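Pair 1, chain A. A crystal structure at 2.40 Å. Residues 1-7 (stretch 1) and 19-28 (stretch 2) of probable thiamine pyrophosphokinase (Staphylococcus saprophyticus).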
# COMPACT_ATOMS: atom_id res chain seq x y z
N MSE A 1 -9.46 9.54 2.47
CA MSE A 1 -9.04 8.85 1.23
C MSE A 1 -9.01 9.89 0.11
O MSE A 1 -9.96 10.64 -0.07
CB MSE A 1 -10.04 7.73 0.90
CG MSE A 1 -9.59 6.82 -0.24
SE MSE A 1 -10.53 5.14 -0.24
CE MSE A 1 -12.17 5.70 -1.07
N LYS A 2 -7.90 9.93 -0.62
CA LYS A 2 -7.70 10.90 -1.69
C LYS A 2 -7.74 10.34 -3.12
O LYS A 2 -7.14 9.31 -3.42
CB LYS A 2 -6.36 11.60 -1.48
CG LYS A 2 -6.02 12.67 -2.50
CD LYS A 2 -4.53 12.99 -2.42
CE LYS A 2 -4.09 13.98 -3.48
NZ LYS A 2 -2.60 13.99 -3.57
N ALA A 3 -8.45 11.04 -4.01
CA ALA A 3 -8.52 10.59 -5.40
C ALA A 3 -8.12 11.70 -6.37
O ALA A 3 -8.50 12.86 -6.20
CB ALA A 3 -9.93 10.09 -5.72
N ASN A 4 -7.33 11.33 -7.38
CA ASN A 4 -6.88 12.26 -8.41
C ASN A 4 -7.57 11.88 -9.70
O ASN A 4 -7.60 10.71 -10.07
CB ASN A 4 -5.37 12.15 -8.64
CG ASN A 4 -4.57 12.50 -7.42
OD1 ASN A 4 -4.66 13.62 -6.91
ND2 ASN A 4 -3.78 11.54 -6.94
N LEU A 5 -8.14 12.87 -10.38
CA LEU A 5 -8.81 12.62 -11.65
C LEU A 5 -8.03 13.25 -12.78
O LEU A 5 -7.54 14.38 -12.66
CB LEU A 5 -10.24 13.19 -11.66
CG LEU A 5 -11.35 12.33 -11.04
CD1 LEU A 5 -11.11 12.18 -9.54
CD2 LEU A 5 -12.71 12.97 -11.33
N LEU A 6 -7.89 12.53 -13.88
CA LEU A 6 -7.21 13.08 -15.04
C LEU A 6 -8.23 13.18 -16.17
O LEU A 6 -8.83 12.18 -16.55
CB LEU A 6 -6.04 12.20 -15.45
CG LEU A 6 -5.16 12.78 -16.56
CD1 LEU A 6 -4.67 14.17 -16.14
CD2 LEU A 6 -3.97 11.85 -16.83
N CYS A 7 -8.44 14.39 -16.69
CA CYS A 7 -9.39 14.62 -17.79
C CYS A 7 -8.70 14.83 -19.13
O CYS A 7 -9.37 14.92 -20.15
CB CYS A 7 -10.23 15.86 -17.54
SG CYS A 7 -11.10 15.91 -16.00
N GLU A 19 5.35 11.67 -9.91
CA GLU A 19 5.39 12.05 -8.50
C GLU A 19 4.27 11.51 -7.61
O GLU A 19 4.43 11.41 -6.40
CB GLU A 19 5.43 13.58 -8.38
CG GLU A 19 6.47 14.23 -9.25
CD GLU A 19 6.52 15.74 -9.06
OE1 GLU A 19 5.46 16.34 -8.78
OE2 GLU A 19 7.61 16.32 -9.21
N HIS A 20 3.13 11.18 -8.22
CA HIS A 20 1.99 10.63 -7.47
C HIS A 20 1.54 9.30 -8.08
O HIS A 20 0.37 8.95 -7.99
CB HIS A 20 0.82 11.61 -7.49
CG HIS A 20 1.13 12.94 -6.87
ND1 HIS A 20 0.25 14.00 -6.92
CD2 HIS A 20 2.22 13.38 -6.20
CE1 HIS A 20 0.79 15.04 -6.31
NE2 HIS A 20 1.98 14.70 -5.87
N LYS A 21 2.47 8.59 -8.70
CA LYS A 21 2.19 7.31 -9.34
C LYS A 21 1.50 6.26 -8.46
O LYS A 21 0.81 5.38 -8.98
CB LYS A 21 3.48 6.71 -9.90
CG LYS A 21 3.31 5.31 -10.47
CD LYS A 21 4.61 4.73 -11.00
CE LYS A 21 4.42 3.25 -11.33
NZ LYS A 21 3.24 3.02 -12.23
N HIS A 22 1.67 6.34 -7.15
CA HIS A 22 1.05 5.34 -6.28
C HIS A 22 -0.27 5.78 -5.65
O HIS A 22 -0.90 4.99 -4.96
CB HIS A 22 2.05 4.87 -5.21
CG HIS A 22 3.28 4.24 -5.78
ND1 HIS A 22 3.22 3.15 -6.63
CD2 HIS A 22 4.58 4.60 -5.74
CE1 HIS A 22 4.43 2.88 -7.09
NE2 HIS A 22 5.27 3.75 -6.56
N GLU A 23 -0.70 7.01 -5.89
CA GLU A 23 -1.97 7.45 -5.31
C GLU A 23 -3.14 6.88 -6.12
O GLU A 23 -2.93 6.21 -7.11
CB GLU A 23 -2.03 8.98 -5.26
CG GLU A 23 -0.78 9.58 -4.65
CD GLU A 23 -0.93 11.02 -4.24
OE1 GLU A 23 -1.78 11.73 -4.83
OE2 GLU A 23 -0.19 11.46 -3.34
N HIS A 24 -4.37 7.13 -5.69
CA HIS A 24 -5.53 6.62 -6.41
C HIS A 24 -5.86 7.54 -7.59
O HIS A 24 -6.10 8.74 -7.40
CB HIS A 24 -6.74 6.54 -5.48
CG HIS A 24 -6.52 5.73 -4.24
ND1 HIS A 24 -6.42 4.35 -4.26
CD2 HIS A 24 -6.37 6.10 -2.95
CE1 HIS A 24 -6.22 3.92 -3.03
NE2 HIS A 24 -6.18 4.96 -2.21
N TRP A 25 -5.84 6.99 -8.81
CA TRP A 25 -6.15 7.78 -10.00
C TRP A 25 -7.40 7.30 -10.73
O TRP A 25 -7.58 6.11 -10.95
CB TRP A 25 -4.98 7.80 -10.98
CG TRP A 25 -3.86 8.75 -10.63
CD1 TRP A 25 -2.73 8.47 -9.90
CD2 TRP A 25 -3.76 10.13 -11.02
NE1 TRP A 25 -1.93 9.59 -9.81
CE2 TRP A 25 -2.54 10.62 -10.49
CE3 TRP A 25 -4.58 11.00 -11.75
CZ2 TRP A 25 -2.12 11.95 -10.68
CZ3 TRP A 25 -4.15 12.34 -11.94
CH2 TRP A 25 -2.94 12.79 -11.40
N ILE A 26 -8.23 8.27 -11.12
CA ILE A 26 -9.48 8.03 -11.84
C ILE A 26 -9.35 8.63 -13.25
O ILE A 26 -8.90 9.77 -13.40
CB ILE A 26 -10.68 8.76 -11.16
CG1 ILE A 26 -10.72 8.47 -9.66
CG2 ILE A 26 -11.98 8.38 -11.86
CD1 ILE A 26 -10.90 7.02 -9.29
N GLY A 27 -9.73 7.89 -14.28
CA GLY A 27 -9.63 8.45 -15.63
C GLY A 27 -10.95 8.97 -16.19
O GLY A 27 -11.97 8.27 -16.15
N ILE A 28 -10.94 10.20 -16.71
CA ILE A 28 -12.12 10.80 -17.31
C ILE A 28 -11.82 11.02 -18.80
O ILE A 28 -10.92 11.79 -19.16
CB ILE A 28 -12.48 12.19 -16.68
CG1 ILE A 28 -12.63 12.08 -15.17
CG2 ILE A 28 -13.81 12.69 -17.27
CD1 ILE A 28 -13.77 11.15 -14.71
O HOH W 1 -4.58 8.71 -3.32

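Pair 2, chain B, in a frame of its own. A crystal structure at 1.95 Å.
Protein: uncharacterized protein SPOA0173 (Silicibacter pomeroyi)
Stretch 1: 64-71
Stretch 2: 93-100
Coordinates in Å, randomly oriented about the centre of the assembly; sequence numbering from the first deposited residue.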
# COMPACT_ATOMS: atom_id res chain seq x y z
N ALA B 64 -18.42 13.14 20.63
CA ALA B 64 -17.35 13.01 19.63
C ALA B 64 -17.64 11.79 18.75
O ALA B 64 -18.00 10.72 19.26
CB ALA B 64 -15.96 12.87 20.31
N VAL B 65 -17.46 11.94 17.45
CA VAL B 65 -17.60 10.84 16.51
C VAL B 65 -16.25 10.67 15.81
O VAL B 65 -15.72 11.61 15.24
CB VAL B 65 -18.71 11.10 15.45
CG1 VAL B 65 -18.77 9.94 14.41
CG2 VAL B 65 -20.07 11.27 16.10
N LEU B 66 -15.73 9.46 15.88
CA LEU B 66 -14.39 9.11 15.36
C LEU B 66 -14.55 7.94 14.42
O LEU B 66 -15.34 7.04 14.71
CB LEU B 66 -13.47 8.62 16.48
CG LEU B 66 -13.29 9.53 17.68
CD1 LEU B 66 -12.25 8.97 18.60
CD2 LEU B 66 -12.96 10.98 17.21
N GLY B 67 -13.78 7.92 13.33
CA GLY B 67 -13.68 6.72 12.48
C GLY B 67 -12.41 5.97 12.87
O GLY B 67 -11.40 6.59 13.21
N LEU B 68 -12.44 4.65 12.81
CA LEU B 68 -11.23 3.87 13.03
C LEU B 68 -11.08 2.90 11.85
O LEU B 68 -11.90 2.01 11.66
CB LEU B 68 -11.33 3.13 14.37
CG LEU B 68 -10.15 2.23 14.70
CD1 LEU B 68 -8.93 3.09 15.02
CD2 LEU B 68 -10.45 1.26 15.87
N HIS B 69 -10.06 3.13 11.02
CA HIS B 69 -9.84 2.26 9.84
C HIS B 69 -9.04 1.02 10.28
O HIS B 69 -7.82 1.09 10.55
CB HIS B 69 -9.14 3.02 8.70
CG HIS B 69 -9.28 2.35 7.36
ND1 HIS B 69 -8.23 2.22 6.47
CD2 HIS B 69 -10.35 1.77 6.75
CE1 HIS B 69 -8.65 1.60 5.38
NE2 HIS B 69 -9.93 1.32 5.53
N THR B 70 -9.76 -0.09 10.40
CA THR B 70 -9.20 -1.33 11.01
C THR B 70 -9.05 -2.33 9.86
O THR B 70 -9.95 -3.14 9.59
CB THR B 70 -10.16 -1.86 12.08
OG1 THR B 70 -11.48 -2.01 11.51
CG2 THR B 70 -10.26 -0.91 13.27
N VAL B 71 -7.93 -2.26 9.15
CA VAL B 71 -7.78 -3.10 7.98
C VAL B 71 -7.22 -4.45 8.47
O VAL B 71 -6.09 -4.49 8.98
CB VAL B 71 -6.80 -2.44 6.95
CG1 VAL B 71 -6.61 -3.37 5.73
CG2 VAL B 71 -7.32 -1.07 6.51
N LYS B 93 -15.86 13.86 6.98
CA LYS B 93 -15.14 15.01 7.48
C LYS B 93 -14.73 14.85 8.95
O LYS B 93 -13.92 15.65 9.45
CB LYS B 93 -15.99 16.30 7.36
CG LYS B 93 -16.59 16.65 5.98
CD LYS B 93 -15.56 16.73 4.88
CE LYS B 93 -16.22 17.19 3.57
NZ LYS B 93 -16.88 18.55 3.67
N PHE B 94 -15.28 13.87 9.65
CA PHE B 94 -14.88 13.65 11.06
C PHE B 94 -13.52 12.92 11.18
O PHE B 94 -13.05 12.33 10.19
CB PHE B 94 -15.99 12.96 11.86
CG PHE B 94 -16.43 11.65 11.29
CD1 PHE B 94 -15.61 10.52 11.40
CD2 PHE B 94 -17.67 11.54 10.66
CE1 PHE B 94 -16.03 9.29 10.85
CE2 PHE B 94 -18.10 10.34 10.13
CZ PHE B 94 -17.28 9.20 10.22
N PRO B 95 -12.88 12.98 12.36
CA PRO B 95 -11.53 12.44 12.46
C PRO B 95 -11.53 10.94 12.21
O PRO B 95 -12.43 10.20 12.66
CB PRO B 95 -11.13 12.74 13.91
CG PRO B 95 -11.98 13.97 14.27
CD PRO B 95 -13.29 13.68 13.60
N VAL B 96 -10.56 10.51 11.44
CA VAL B 96 -10.42 9.08 11.15
C VAL B 96 -9.00 8.63 11.46
O VAL B 96 -8.04 9.20 10.92
CB VAL B 96 -10.78 8.77 9.70
CG1 VAL B 96 -10.63 7.27 9.38
CG2 VAL B 96 -12.21 9.28 9.39
N GLY B 97 -8.89 7.60 12.29
CA GLY B 97 -7.55 7.11 12.72
C GLY B 97 -7.24 5.80 12.03
O GLY B 97 -8.11 4.94 11.95
N VAL B 98 -6.02 5.64 11.51
CA VAL B 98 -5.61 4.35 10.95
C VAL B 98 -5.06 3.49 12.11
O VAL B 98 -4.09 3.88 12.80
CB VAL B 98 -4.51 4.49 9.87
CG1 VAL B 98 -4.01 3.09 9.37
CG2 VAL B 98 -5.02 5.34 8.68
N ASP B 99 -5.68 2.34 12.30
CA ASP B 99 -5.33 1.45 13.40
C ASP B 99 -3.91 0.91 13.13
O ASP B 99 -3.57 0.57 12.01
CB ASP B 99 -6.31 0.31 13.45
CG ASP B 99 -6.32 -0.43 14.79
OD1 ASP B 99 -5.41 -0.23 15.67
OD2 ASP B 99 -7.23 -1.25 14.95
N GLN B 100 -3.09 0.85 14.17
CA GLN B 100 -1.70 0.35 14.00
C GLN B 100 -1.67 -1.13 13.57
O GLN B 100 -2.46 -1.94 14.05
CB GLN B 100 -0.92 0.51 15.30
CG GLN B 100 -0.68 1.96 15.75
CD GLN B 100 0.15 2.02 17.04
OE1 GLN B 100 0.61 0.99 17.58
NE2 GLN B 100 0.34 3.23 17.55
O HOH W 2 -5.68 -0.61 9.93

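Where do the two pairs differ most sharply? At the position shared by Asn A4 and Gly B67. In pair 1 this residue has a working side chain: Asn A4 ND2 donates a hydrogen bond to Glu A23 OE1 at 2.9 Å, while Asn A4 CB lies over the face of the Trp A25 six-membered ring, 3.4 Å from its centroid. In pair 2 the same place has no side chain, and the neighbours have closed in. An ideal CB on Gly B67 would sit 3.1 Å from Val B96 CG2 and 3.2 Å from Phe B94 CE1, both tight.

What backbone do they share? Each pair sets two parallel strands side by side, their directions 31° apart in pair 1 and 27° in pair 2, and the superposition gives an RMSD of 0.7 Å. The ladder of hydrogen bonds matches rung for rung. Asn A4 N donates to His A24 O at 2.9 Å, as Gly B67 N does to Pro B95 O at 2.7 Å; Ile A26 N to Asn A4 O at 2.7 Å corresponds to Gly B97 N to Gly B67 O at 2.9 Å. Two further rungs follow, ending with Ile A28 N to Leu A6 O at 2.9 Å and Asp B99 N to His B69 O at 3.0 Å. Because Pro B95 enters the ladder through its carbonyl, its lack of an amide hydrogen costs this rung nothing.

How is the start of the ladder held? Pair 1 uses charge: Lys A2, extended with all four chi angles t, brings NZ to 2.7 Å from Glu A23 OE1 in a salt bridge, and that same oxygen accepts the bond from Asn A4. The matching residues in pair 2, Val B65 and Phe B94, are apolar. Val B65 CG1 sits over the face of the Phe B94 ring, 4.2 Å from its centroid, so a CH-pi contact occupies the place of the ion pair.

How do the later positions fill their space? Leu A5 and Leu B68 coincide within 0.1 Å at CA, and both reach the same two positions of the other stretch, where the residues differ. Leu A5 CG packs 3.6 Å from Ile A26 CB, and Leu A5 CD2 reaches 3.9 Å from Ile A28 CG1. In pair 2 the counterpart of Ile A26 is Gly B97, which has no side chain to offer; Leu B68 CD1 lies 3.7 Å from Gly B97 O and 4.1 Å from the CB of Asp B99, the counterpart of Ile A28. Glycine changes sides one position later: Gly A27 matches Val B98. Pair 1 buries 695 Å² between its stretches, against 504 Å² in pair 2.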